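Local coordinates for cell wall mannoprotein 1 (Neosartorya fumigata, PDB 5J5L) that binds arachidonic acid between its helices and is probably a constitutive cell wall protein recognised by the antibodies of the host, at residues T12-I17 and Q43-I48; T19-H23 and A36-E41; T5-D9 and Q50-A55; Q111-D115 and T137-D141; L107-Q111 and F144-I148. All blocks are in the same frame, centred on the assembly; numbering follows the deposited sequence. Where two conformers were deposited one is given.

Interaction 1: residues T12-I17 and Q43-I48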
# COMPACT_ATOMS: atom_id res chain seq x y z
N THR A 12 -8.90 -5.97 1.99
CA THR A 12 -9.51 -4.78 1.40
C THR A 12 -8.42 -3.91 0.75
O THR A 12 -8.59 -3.39 -0.36
CB THR A 12 -10.29 -3.99 2.48
OG1 THR A 12 -11.41 -4.77 2.93
CG2 THR A 12 -10.80 -2.66 1.94
N ILE A 13 -7.30 -3.77 1.43
CA ILE A 13 -6.15 -3.06 0.87
C ILE A 13 -5.68 -3.72 -0.44
O ILE A 13 -5.45 -3.03 -1.45
CB ILE A 13 -5.00 -2.94 1.89
CG1 ILE A 13 -5.43 -2.01 3.04
CG2 ILE A 13 -3.72 -2.45 1.23
CD1 ILE A 13 -4.62 -2.18 4.31
N LYS A 14 -5.56 -5.04 -0.42
CA LYS A 14 -5.14 -5.79 -1.61
C LYS A 14 -6.09 -5.50 -2.76
O LYS A 14 -5.66 -5.22 -3.89
CB LYS A 14 -5.14 -7.29 -1.31
CG LYS A 14 -4.50 -8.15 -2.40
CD LYS A 14 -4.60 -9.62 -2.02
CE LYS A 14 -3.73 -10.50 -2.90
NZ LYS A 14 -2.34 -10.61 -2.37
N THR A 15 -7.38 -5.58 -2.49
CA THR A 15 -8.38 -5.28 -3.52
C THR A 15 -8.23 -3.85 -4.06
O THR A 15 -8.24 -3.65 -5.28
CB THR A 15 -9.79 -5.57 -3.00
OG1 THR A 15 -9.84 -6.94 -2.62
CG2 THR A 15 -10.84 -5.31 -4.07
N ASP A 16 -8.05 -2.87 -3.17
CA ASP A 16 -7.85 -1.48 -3.57
C ASP A 16 -6.66 -1.33 -4.52
O ASP A 16 -6.76 -0.63 -5.53
CB ASP A 16 -7.56 -0.58 -2.36
CG ASP A 16 -8.73 -0.43 -1.40
OD1 ASP A 16 -9.93 -0.63 -1.76
OD2 ASP A 16 -8.44 -0.03 -0.23
N ILE A 17 -5.54 -1.95 -4.16
CA ILE A 17 -4.32 -1.86 -4.96
C ILE A 17 -4.55 -2.42 -6.36
O ILE A 17 -4.15 -1.80 -7.35
CB ILE A 17 -3.13 -2.57 -4.29
CG1 ILE A 17 -2.71 -1.85 -3.00
CG2 ILE A 17 -1.93 -2.64 -5.23
CD1 ILE A 17 -1.91 -2.71 -2.03
N GLN A 43 -9.46 6.10 -1.14
CA GLN A 43 -10.03 4.93 -0.44
C GLN A 43 -8.91 4.05 0.10
O GLN A 43 -8.97 3.57 1.25
CB GLN A 43 -10.93 4.13 -1.38
CG GLN A 43 -11.75 3.06 -0.67
CD GLN A 43 -12.62 3.63 0.45
OE1 GLN A 43 -13.45 4.51 0.23
NE2 GLN A 43 -12.44 3.11 1.67
N LEU A 44 -7.88 3.84 -0.71
CA LEU A 44 -6.73 3.05 -0.30
C LEU A 44 -6.06 3.66 0.93
O LEU A 44 -5.78 2.96 1.90
CB LEU A 44 -5.72 2.90 -1.45
CG LEU A 44 -4.36 2.24 -1.16
CD1 LEU A 44 -4.54 0.88 -0.51
CD2 LEU A 44 -3.53 2.14 -2.42
N GLU A 45 -5.83 4.97 0.89
CA GLU A 45 -5.26 5.67 2.06
C GLU A 45 -6.09 5.43 3.33
O GLU A 45 -5.54 5.10 4.39
CB GLU A 45 -5.14 7.17 1.80
CG GLU A 45 -4.07 7.57 0.79
CD GLU A 45 -3.78 9.07 0.78
OE1 GLU A 45 -4.16 9.79 1.72
OE2 GLU A 45 -3.15 9.56 -0.18
N SER A 46 -7.41 5.56 3.21
CA SER A 46 -8.32 5.36 4.32
C SER A 46 -8.24 3.93 4.85
O SER A 46 -8.25 3.70 6.06
CB SER A 46 -9.76 5.66 3.87
OG SER A 46 -10.67 5.60 4.94
N ASP A 47 -8.21 2.98 3.92
CA ASP A 47 -8.16 1.56 4.27
C ASP A 47 -6.85 1.17 4.96
O ASP A 47 -6.86 0.34 5.88
CB ASP A 47 -8.44 0.70 3.03
CG ASP A 47 -9.90 0.82 2.53
OD1 ASP A 47 -10.79 1.20 3.33
OD2 ASP A 47 -10.17 0.53 1.35
N ILE A 48 -5.74 1.78 4.55
CA ILE A 48 -4.46 1.53 5.21
C ILE A 48 -4.53 2.09 6.64
O ILE A 48 -4.14 1.42 7.59
CB ILE A 48 -3.27 2.16 4.44
CG1 ILE A 48 -3.05 1.44 3.09
CG2 ILE A 48 -1.99 2.10 5.27
CD1 ILE A 48 -2.20 2.18 2.11
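Asp16 and Asp47 meet carboxylate to carboxylate between two antiparallel helices, Asp16 OD2 lying 2.4 Å from Asp47 OD2. The two side chains cross at about a right angle, yet their carboxylate planes are within 15° of each other. Oxygens this close suggest that one acid probably keeps a proton. The outer side of this pair, with exposed Thr12 and Gln43, has few contacts: Thr12 CG2 lies 3.3 Å from Asp47 OD2, and Gln43, on the same helix as Asp47, donates NE2 to Asp47 OD1 at 3.0 Å, reaching that oxygen from above the carboxylate plane. The inner side is closely filled. Leu44 CG stands anti to the backbone N (chi1 173°), and its CD1 touches both Asp16 CB and Ile13 CG2, each 3.8 Å away. Ile13 extends CD1 across the helix interface to Ile48 CA at 3.8 Å, while Ile17 CG1 flanks Leu44 CD2. Acids outside and aliphatic groups inside are the amphipathic pattern of a helical bundle, here with segment axes 9.4 Å apart. Ile48 also touches the arachidonic acid; helix 63-89 packs on Ile13 and Ile17, and helix 100-124 on Leu44.

Interaction 2: residues T19-H23 and A36-E41. With ACD (arachidonic acid), chain B.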
# COMPACT_ATOMS: atom_id res chain seq x y z
N THR A 19 -7.33 -2.78 -7.97
CA THR A 19 -8.21 -1.86 -8.69
C THR A 19 -7.43 -0.65 -9.23
O THR A 19 -7.58 -0.29 -10.39
CB THR A 19 -9.38 -1.42 -7.80
OG1 THR A 19 -10.10 -2.59 -7.39
CG2 THR A 19 -10.30 -0.47 -8.55
N LEU A 20 -6.58 -0.06 -8.41
CA LEU A 20 -5.74 1.04 -8.89
C LEU A 20 -4.89 0.66 -10.10
O LEU A 20 -4.78 1.43 -11.06
CB LEU A 20 -4.80 1.53 -7.78
CG LEU A 20 -5.37 2.58 -6.86
CD1 LEU A 20 -4.35 2.86 -5.76
CD2 LEU A 20 -5.69 3.88 -7.60
N THR A 21 -4.27 -0.51 -10.03
CA THR A 21 -3.44 -1.00 -11.12
C THR A 21 -4.23 -1.07 -12.41
O THR A 21 -3.73 -0.73 -13.49
CB THR A 21 -2.83 -2.37 -10.79
OG1 THR A 21 -2.03 -2.27 -9.59
CG2 THR A 21 -1.95 -2.88 -11.92
N GLN A 22 -5.48 -1.54 -12.30
CA GLN A 22 -6.37 -1.57 -13.46
C GLN A 22 -6.60 -0.18 -14.05
O GLN A 22 -6.61 -0.01 -15.29
CB GLN A 22 -7.71 -2.22 -13.09
CG GLN A 22 -7.65 -3.72 -12.90
CD GLN A 22 -9.01 -4.30 -12.52
OE1 GLN A 22 -9.66 -3.83 -11.58
NE2 GLN A 22 -9.44 -5.32 -13.24
N HIS A 23 -6.80 0.81 -13.18
CA HIS A 23 -6.91 2.21 -13.61
C HIS A 23 -5.65 2.65 -14.34
O HIS A 23 -5.73 3.23 -15.43
CB HIS A 23 -7.18 3.16 -12.45
CG HIS A 23 -8.60 3.15 -12.00
ND1 HIS A 23 -9.53 4.04 -12.48
CD2 HIS A 23 -9.26 2.36 -11.11
CE1 HIS A 23 -10.71 3.79 -11.93
NE2 HIS A 23 -10.56 2.78 -11.08
N ALA A 36 -11.04 9.57 -11.30
CA ALA A 36 -11.54 8.24 -10.92
C ALA A 36 -10.50 7.43 -10.16
O ALA A 36 -10.81 6.83 -9.12
CB ALA A 36 -12.03 7.49 -12.16
N ALA A 37 -9.27 7.46 -10.64
CA ALA A 37 -8.18 6.76 -9.98
C ALA A 37 -7.86 7.40 -8.63
O ALA A 37 -7.62 6.69 -7.66
CB ALA A 37 -6.95 6.73 -10.87
N GLN A 38 -7.91 8.73 -8.54
CA GLN A 38 -7.61 9.41 -7.27
C GLN A 38 -8.63 9.03 -6.19
O GLN A 38 -8.25 8.91 -5.01
CB GLN A 38 -7.54 10.93 -7.43
CG GLN A 38 -7.27 11.70 -6.14
CD GLN A 38 -5.88 11.46 -5.56
OE1 GLN A 38 -5.58 11.89 -4.43
NE2 GLN A 38 -5.02 10.81 -6.32
N ALA A 39 -9.89 8.83 -6.57
CA ALA A 39 -10.92 8.40 -5.60
C ALA A 39 -10.54 7.03 -5.00
O ALA A 39 -10.63 6.81 -3.79
CB ALA A 39 -12.29 8.34 -6.26
N VAL A 40 -10.07 6.13 -5.86
CA VAL A 40 -9.62 4.81 -5.39
C VAL A 40 -8.39 4.96 -4.53
O VAL A 40 -8.26 4.32 -3.48
CB VAL A 40 -9.36 3.82 -6.53
CG1 VAL A 40 -8.98 2.46 -5.97
CG2 VAL A 40 -10.59 3.68 -7.42
N GLU A 41 -7.47 5.84 -4.94
CA GLU A 41 -6.27 6.07 -4.16
C GLU A 41 -6.59 6.59 -2.76
O GLU A 41 -5.94 6.21 -1.79
CB GLU A 41 -5.34 7.02 -4.88
CG GLU A 41 -3.97 7.18 -4.22
CD GLU A 41 -3.96 8.13 -3.05
OE1 GLU A 41 -4.88 8.97 -2.91
OE2 GLU A 41 -2.96 8.06 -2.27
C1 ACD B . -4.90 7.04 -13.55
C2 ACD B . -4.12 7.78 -12.48
C3 ACD B . -3.12 8.72 -13.13
C4 ACD B . -2.57 9.70 -12.09
C5 ACD B . -3.70 10.42 -11.39
C6 ACD B . -3.93 10.40 -10.06
C7 ACD B . -3.03 9.71 -9.07
C8 ACD B . -3.61 8.41 -8.54
C9 ACD B . -2.88 7.33 -8.24
C10 ACD B . -1.38 7.21 -8.43
C11 ACD B . -0.64 7.45 -7.14
C12 ACD B . 0.09 6.56 -6.46
C13 ACD B . 0.32 5.10 -6.81
C14 ACD B . -0.80 4.34 -6.13
C15 ACD B . -0.69 3.10 -5.63
C16 ACD B . 0.58 2.30 -5.68
C17 ACD B . 0.50 1.18 -4.66
C18 ACD B . 0.54 1.71 -3.23
C19 ACD B . 0.62 0.58 -2.23
C20 ACD B . 0.06 0.92 -0.88
O1 ACD B . -4.39 5.97 -13.93
O2 ACD B . -5.98 7.48 -13.99
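Leu20 and His23 of one helix interlock with Ala37 and Val40 of its antiparallel neighbour, forming a helical-hairpin contact at the carboxylate end of the lipid pocket in this all-helical bundle. The short segments run at 162° to each other, with their axes 9.6 Å apart.

Aliphatic packing comes first. Leu20 and Val40 lie alongside each other, pointing oppositely, and Leu20 CG rests 3.7 Å from Val40 CG1. Val40 divides its two methyls between neighbours: with CG1 anti to the backbone N (chi1 -177°), that branch serves Leu20 and Thr19 CG2, whereas CG2 is turned to the imidazole. The CD2 branch of Leu20 lies over the opposite backbone, 3.4 Å from Ala37 O.

The aromatic contribution is a CH-pi contact. Ala37 CA lies over one face of the His23 ring, 4.2 Å from its centroid and 23° off the ring normal, displaced toward the rim. Ala36 CB and Val40 CG2 approach the same ring obliquely, near CE1 and NE2 respectively, so the imidazole rests against Ala36, Ala37 and Val40, one turn of the facing helix.

Contacts with arachidonic acid form the third group. Leu20 CD1 touches the chain, and Glu41 brings its aliphatic CB and CG near C9; its carboxylate lies close to those of Glu45 and Asp106. At the acid head, the two helices contribute unlike atoms: Ala37 CB is 3.4 Å from ligand O2, and His23 O is 3.4 Å from ligand O1.

Interaction 3: residues T5-D9 and Q50-A55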
# COMPACT_ATOMS: atom_id res chain seq x y z
N THR A 5 -10.09 -9.24 12.03
CA THR A 5 -10.33 -7.88 11.54
C THR A 5 -9.14 -7.35 10.74
O THR A 5 -9.31 -6.75 9.67
CB THR A 5 -10.68 -6.92 12.70
OG1 THR A 5 -11.84 -7.40 13.39
CG2 THR A 5 -10.97 -5.51 12.18
N ILE A 6 -7.94 -7.54 11.27
CA ILE A 6 -6.74 -7.11 10.58
C ILE A 6 -6.62 -7.84 9.23
O ILE A 6 -6.30 -7.22 8.22
CB ILE A 6 -5.48 -7.36 11.44
CG1 ILE A 6 -5.52 -6.49 12.70
CG2 ILE A 6 -4.22 -7.09 10.63
CD1 ILE A 6 -4.52 -6.90 13.75
N LEU A 7 -6.90 -9.15 9.20
CA LEU A 7 -6.79 -9.90 7.93
C LEU A 7 -7.79 -9.37 6.90
O LEU A 7 -7.44 -9.20 5.73
CB LEU A 7 -7.00 -11.39 8.14
CG LEU A 7 -5.91 -12.05 9.00
CD1 LEU A 7 -6.30 -13.47 9.36
CD2 LEU A 7 -4.58 -12.04 8.29
N SER A 8 -9.02 -9.12 7.35
CA SER A 8 -10.04 -8.56 6.47
C SER A 8 -9.58 -7.18 5.97
O SER A 8 -9.74 -6.85 4.78
CB SER A 8 -11.37 -8.47 7.22
OG SER A 8 -12.39 -7.90 6.41
N ASP A 9 -9.01 -6.37 6.87
CA ASP A 9 -8.49 -5.05 6.50
C ASP A 9 -7.42 -5.15 5.42
O ASP A 9 -7.38 -4.34 4.50
CB ASP A 9 -7.86 -4.34 7.70
CG ASP A 9 -8.85 -3.88 8.74
OD1 ASP A 9 -10.09 -3.79 8.48
OD2 ASP A 9 -8.37 -3.53 9.84
N GLN A 50 -7.15 2.55 8.41
CA GLN A 50 -8.07 1.71 9.19
C GLN A 50 -7.34 0.47 9.72
O GLN A 50 -7.50 0.11 10.89
CB GLN A 50 -9.28 1.29 8.35
CG GLN A 50 -10.27 0.39 9.09
CD GLN A 50 -10.92 1.07 10.28
OE1 GLN A 50 -10.72 0.67 11.43
NE2 GLN A 50 -11.67 2.13 10.02
N ALA A 51 -6.55 -0.17 8.86
CA ALA A 51 -5.74 -1.33 9.25
C ALA A 51 -4.77 -0.98 10.40
O ALA A 51 -4.65 -1.73 11.37
CB ALA A 51 -4.98 -1.89 8.07
N THR A 52 -4.11 0.17 10.28
CA THR A 52 -3.22 0.66 11.33
C THR A 52 -3.96 0.83 12.66
O THR A 52 -3.49 0.38 13.72
CB THR A 52 -2.58 1.99 10.91
OG1 THR A 52 -1.84 1.79 9.71
CG2 THR A 52 -1.66 2.52 11.98
N ALA A 53 -5.13 1.46 12.62
CA ALA A 53 -5.92 1.68 13.83
C ALA A 53 -6.35 0.35 14.46
O ALA A 53 -6.30 0.18 15.68
CB ALA A 53 -7.14 2.54 13.53
N ASP A 54 -6.76 -0.59 13.62
CA ASP A 54 -7.17 -1.90 14.10
C ASP A 54 -6.00 -2.67 14.71
O ASP A 54 -6.16 -3.36 15.72
CB ASP A 54 -7.84 -2.70 12.96
CG ASP A 54 -9.24 -2.18 12.63
OD1 ASP A 54 -9.87 -1.55 13.50
OD2 ASP A 54 -9.73 -2.41 11.50
N ALA A 55 -4.82 -2.55 14.09
CA ALA A 55 -3.62 -3.19 14.61
C ALA A 55 -3.23 -2.59 15.96
O ALA A 55 -2.86 -3.33 16.89
CB ALA A 55 -2.46 -3.05 13.63
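Asp9 and Asp54 turn their carboxylates to one another across two antiparallel helices, with Asp9 OD2 and Asp54 OD2 2.4 Å apart. Matching conformations bring them there. Each aspartate holds CG beside its own backbone N and anti to the carbonyl carbon, with chi1 near -72° in both. The side chains run nearly perpendicular, but the carboxylate planes are only 17° apart, close to coplanar. Such closeness is consistent with one proton held by the pair, which would probably lessen the repulsion between them.

Asp9 also leans on the facing backbone: its OD2 is 3.5 Å from Ala51 CA, and Asp9 CB meets Ala51 CB at 3.8 Å. The small Ala51 is consistent with the close approach here, the CA atoms of Asp9 and Ala51 being 5.4 Å apart. The contact belongs to the bundle of long helices that makes up this HsbA-family protein, and it joins helix 3-26 to helix 31-56 near the N-terminal end of the former, away from the bound lipid.

Thr5 uses its two branches differently. Its methyl CG2 projects across to Asp54 OD2, 3.4 Å away, whereas OG1 is hydrogen-bonded to Asp2. On the buried side Ile6 keeps CG1 beside its backbone N and continues extended through chi2 of 166°, carrying CD1 over to Ala55 CA at 3.9 Å. The same isoleucine touches Leu121 and Ile124 of helix 100-124 and Val69 of helix 63-89.

Interaction 4: residues Q111-D115 and T137-D141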
# COMPACT_ATOMS: atom_id res chain seq x y z
N GLN A 111 3.39 5.86 1.20
CA GLN A 111 4.57 5.33 1.85
C GLN A 111 4.48 5.58 3.36
O GLN A 111 4.73 4.67 4.15
CB GLN A 111 5.87 5.91 1.31
CG GLN A 111 7.06 5.25 1.98
CD GLN A 111 8.39 5.56 1.35
OE1 GLN A 111 8.57 6.56 0.68
NE2 GLN A 111 9.35 4.69 1.62
N SER A 112 4.15 6.81 3.77
CA SER A 112 4.04 7.12 5.19
C SER A 112 3.02 6.22 5.90
O SER A 112 3.29 5.67 7.00
CB SER A 112 3.64 8.59 5.38
OG SER A 112 3.55 8.92 6.75
N LYS A 113 1.86 6.09 5.28
CA LYS A 113 0.76 5.33 5.87
C LYS A 113 1.08 3.83 5.90
O LYS A 113 0.76 3.14 6.89
CB LYS A 113 -0.56 5.63 5.15
CG LYS A 113 -1.05 7.05 5.35
CD LYS A 113 -2.28 7.34 4.51
CE LYS A 113 -2.69 8.80 4.65
NZ LYS A 113 -3.00 9.16 6.05
N THR A 114 1.71 3.33 4.84
CA THR A 114 2.12 1.92 4.78
C THR A 114 3.21 1.62 5.83
O THR A 114 3.19 0.58 6.50
CB THR A 114 2.62 1.55 3.39
OG1 THR A 114 1.57 1.79 2.44
CG2 THR A 114 3.05 0.06 3.32
N ASP A 115 4.16 2.54 5.97
CA ASP A 115 5.20 2.38 6.99
C ASP A 115 4.59 2.32 8.40
O ASP A 115 5.03 1.52 9.25
CB ASP A 115 6.22 3.51 6.89
CG ASP A 115 7.12 3.38 5.67
OD1 ASP A 115 7.07 2.31 5.02
OD2 ASP A 115 7.87 4.33 5.36
N THR A 137 9.10 -4.94 4.45
CA THR A 137 8.81 -3.51 4.43
C THR A 137 9.97 -2.70 3.83
O THR A 137 9.72 -1.72 3.11
CB THR A 137 8.46 -3.01 5.85
OG1 THR A 137 7.33 -3.75 6.33
CG2 THR A 137 8.10 -1.53 5.82
N GLN A 138 11.20 -3.10 4.12
CA GLN A 138 12.38 -2.52 3.43
C GLN A 138 12.22 -2.58 1.91
O GLN A 138 12.55 -1.62 1.20
CB GLN A 138 13.67 -3.25 3.80
CG GLN A 138 14.19 -3.01 5.19
CD GLN A 138 15.52 -3.69 5.38
OE1 GLN A 138 15.58 -4.80 5.90
NE2 GLN A 138 16.58 -3.06 4.91
N ASP A 139 11.72 -3.71 1.41
CA ASP A 139 11.52 -3.90 -0.04
C ASP A 139 10.39 -3.02 -0.58
O ASP A 139 10.50 -2.44 -1.66
CB ASP A 139 11.23 -5.38 -0.34
CG ASP A 139 12.41 -6.30 -0.03
OD1 ASP A 139 13.58 -5.85 -0.01
OD2 ASP A 139 12.15 -7.50 0.21
N ILE A 140 9.31 -2.93 0.18
CA ILE A 140 8.20 -2.07 -0.18
C ILE A 140 8.68 -0.61 -0.20
O ILE A 140 8.38 0.14 -1.12
CB ILE A 140 7.02 -2.26 0.81
CG1 ILE A 140 6.41 -3.66 0.63
CG2 ILE A 140 5.96 -1.17 0.62
CD1 ILE A 140 5.35 -4.03 1.65
N ASP A 141 9.43 -0.21 0.84
CA ASP A 141 9.99 1.15 0.89
C ASP A 141 10.93 1.45 -0.29
O ASP A 141 10.91 2.55 -0.83
CB ASP A 141 10.70 1.39 2.22
CG ASP A 141 9.73 1.58 3.38
OD1 ASP A 141 8.58 2.03 3.17
OD2 ASP A 141 10.13 1.25 4.52
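Gln111 stretches toward Asp141 with CG anti to the backbone N (chi1 -176°) and the chain extended beyond it, while Asp115 and Asp141 both fold CG back beside their own N. These torsions gather an amide and two carboxylates between antiparallel helices of the bundle, whose segment axes lie 10.9 Å apart and run almost exactly opposed, at 177°.

Gln111 NE2 donates to Asp141 OD1 over 3.2 Å. The bond is nearly straight at the hydrogen and the acceptor lies close to the amide plane, but the donor meets the oxygen from well above the plane of the carboxylate. The same Asp141 OD1 faces Asp115 OD1 at only 2.4 Å, so one oxygen serves as the meeting point of both neighbours. A shared proton between the acids is probable at this separation, and the amide hydrogen would probably help to offset the negative charge on Asp141.

The two aspartates reach head-on toward each other from their helices, with carboxylate planes almost perpendicular. The closest approach uses OD1 of each; the second oxygens stand farther off.

Apart from the polar group the contact is thin. Thr137 sets its methyl CG2 at 4.1 Å from Asp115 OD1, its hydroxyl being bonded to Ser118 and Ile133. Further inside, Thr114 also touches the arachidonic acid, and its OG1 is tied to Leu110 O; Ile140 also packs on Lys77 and Ile80 of helix 63-89. The side chains of Thr114 and Ile140 lie roughly perpendicular, with Thr114 CG2 4.2 Å from Ile140 CG2.

Interaction 5: residues L107-Q111 and F144-I148. With ACD (arachidonic acid), chain B.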
# COMPACT_ATOMS: atom_id res chain seq x y z
N LEU A 107 2.10 9.22 -3.56
CA LEU A 107 3.18 8.27 -3.24
C LEU A 107 3.74 8.52 -1.85
O LEU A 107 3.94 7.57 -1.08
CB LEU A 107 4.29 8.34 -4.27
CG LEU A 107 3.98 7.72 -5.64
CD1 LEU A 107 5.07 8.14 -6.61
CD2 LEU A 107 3.89 6.20 -5.54
N ASN A 108 4.00 9.78 -1.52
CA ASN A 108 4.55 10.11 -0.20
C ASN A 108 3.56 9.77 0.92
O ASN A 108 3.96 9.22 1.96
CB ASN A 108 4.96 11.57 -0.16
CG ASN A 108 6.25 11.83 -0.89
OD1 ASN A 108 7.24 11.11 -0.68
ND2 ASN A 108 6.27 12.85 -1.75
N ALA A 109 2.27 10.06 0.72
CA ALA A 109 1.23 9.70 1.70
C ALA A 109 1.13 8.21 1.89
O ALA A 109 1.07 7.71 3.01
CB ALA A 109 -0.13 10.26 1.28
N LEU A 110 1.10 7.47 0.78
CA LEU A 110 0.99 6.03 0.84
C LEU A 110 2.19 5.36 1.50
O LEU A 110 2.02 4.42 2.29
CB LEU A 110 0.78 5.46 -0.56
CG LEU A 110 -0.63 5.73 -1.13
CD1 LEU A 110 -0.59 5.52 -2.65
CD2 LEU A 110 -1.70 4.86 -0.49
N GLN A 111 3.39 5.86 1.20
CA GLN A 111 4.57 5.33 1.85
C GLN A 111 4.48 5.58 3.36
O GLN A 111 4.73 4.67 4.15
CB GLN A 111 5.87 5.91 1.31
CG GLN A 111 7.06 5.25 1.98
CD GLN A 111 8.39 5.56 1.35
OE1 GLN A 111 8.57 6.56 0.68
NE2 GLN A 111 9.35 4.69 1.62
N PHE A 144 8.71 2.18 -3.32
CA PHE A 144 8.18 3.54 -3.20
C PHE A 144 9.26 4.57 -3.55
O PHE A 144 9.00 5.53 -4.29
CB PHE A 144 7.68 3.82 -1.77
CG PHE A 144 6.25 3.43 -1.53
CD1 PHE A 144 5.21 4.08 -2.18
CD2 PHE A 144 5.94 2.46 -0.58
CE1 PHE A 144 3.89 3.74 -1.93
CE2 PHE A 144 4.62 2.11 -0.33
CZ PHE A 144 3.61 2.75 -1.01
N SER A 145 10.47 4.40 -3.03
CA SER A 145 11.56 5.35 -3.27
C SER A 145 11.86 5.47 -4.76
O SER A 145 12.10 6.55 -5.27
CB SER A 145 12.84 4.97 -2.53
OG SER A 145 12.59 4.92 -1.12
N SER A 146 11.85 4.34 -5.46
CA SER A 146 12.10 4.36 -6.89
C SER A 146 10.98 5.15 -7.63
O SER A 146 11.26 6.01 -8.45
CB SER A 146 12.25 2.92 -7.40
OG SER A 146 12.47 2.89 -8.79
N ALA A 147 9.72 4.85 -7.34
CA ALA A 147 8.61 5.56 -7.98
C ALA A 147 8.62 7.05 -7.66
O ALA A 147 8.40 7.88 -8.54
CB ALA A 147 7.28 4.94 -7.60
N ILE A 148 8.90 7.39 -6.41
CA ILE A 148 9.04 8.80 -6.02
C ILE A 148 10.14 9.50 -6.79
O ILE A 148 9.96 10.63 -7.26
CB ILE A 148 9.24 8.93 -4.48
CG1 ILE A 148 7.93 8.57 -3.75
CG2 ILE A 148 9.71 10.32 -4.10
CD1 ILE A 148 8.13 8.22 -2.29
C1 ACD B . -4.90 7.04 -13.55
C2 ACD B . -4.12 7.78 -12.48
C3 ACD B . -3.12 8.72 -13.13
C4 ACD B . -2.57 9.70 -12.09
C5 ACD B . -3.70 10.42 -11.39
C6 ACD B . -3.93 10.40 -10.06
C7 ACD B . -3.03 9.71 -9.07
C8 ACD B . -3.61 8.41 -8.54
C9 ACD B . -2.88 7.33 -8.24
C10 ACD B . -1.38 7.21 -8.43
C11 ACD B . -0.64 7.45 -7.14
C12 ACD B . 0.09 6.56 -6.46
C13 ACD B . 0.32 5.10 -6.81
C14 ACD B . -0.80 4.34 -6.13
C15 ACD B . -0.69 3.10 -5.63
C16 ACD B . 0.58 2.30 -5.68
C17 ACD B . 0.50 1.18 -4.66
C18 ACD B . 0.54 1.71 -3.23
C19 ACD B . 0.62 0.58 -2.23
C20 ACD B . 0.06 0.92 -0.88
O1 ACD B . -4.39 5.97 -13.93
O2 ACD B . -5.98 7.48 -13.99
O HOH W 1 11.06 7.10 -0.20
O HOH W 2 12.55 4.57 1.68
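Phe144 lays one face of its ring on the helix turn at Gln111. Gln111 CA sits over the ring centre, and Gln111 CB makes a CH-pi contact 3.9 Å from the centroid, 17° off the normal. The amide of Gln111 follows nearly parallel, 20° from the ring plane, and runs alongside the phenyl so that its CD reaches Phe144 CB at 3.6 Å. Leu110 CB comes obliquely to CE1 at 3.8 Å, as does the lipid, whose C19 is 3.9 Å from Phe144 CZ.

This pairing of helices 100-124 and 127-150, antiparallel at 169°, forms one wall of the arachidonic acid pocket in the helical bundle. Leu110 CD1 touches ligand C14 at 3.7 Å, and Leu107 sends CD2 to the lipid and CD1 to Ala147 CB.

Toward solvent, Ile148 packs CG1 on Leu107 CB at 3.7 Å and places CD1 among polar neighbours, 3.4 Å from both Asn108 OD1 and Gln111 OE1. Two waters then bridge Gln111 to Ser145: one donates to Gln111 OE1 and to Ser145 OG, while the other accepts from Gln111 NE2 and donates to the same hydroxyl. Ser145 OG is also bonded to Asp141 O of the preceding turn.

In the fold
From the N terminus, helix 3-26 is paired with helix 31-56 three times. Interaction 3 closes the widest loop, interaction 1 lies nested within it, and interaction 2 is innermost, nearest the turn between the helices. Their centres follow one another along a single hairpin, and the successive contacts touch through Ile13 with Ala51 and Leu44 with Leu20. After helix 63-89, a second hairpin of helices 100-124 and 127-150 carries interactions 5 and 4, which share Gln111; 137-141 precedes 144-148, making interaction 4 the inner loop. The hairpins do not interleave in sequence, but Leu110 and Lys113 pack against the first, and arachidonic acid touches interactions 2 and 5 as well as Ile48 and Thr114.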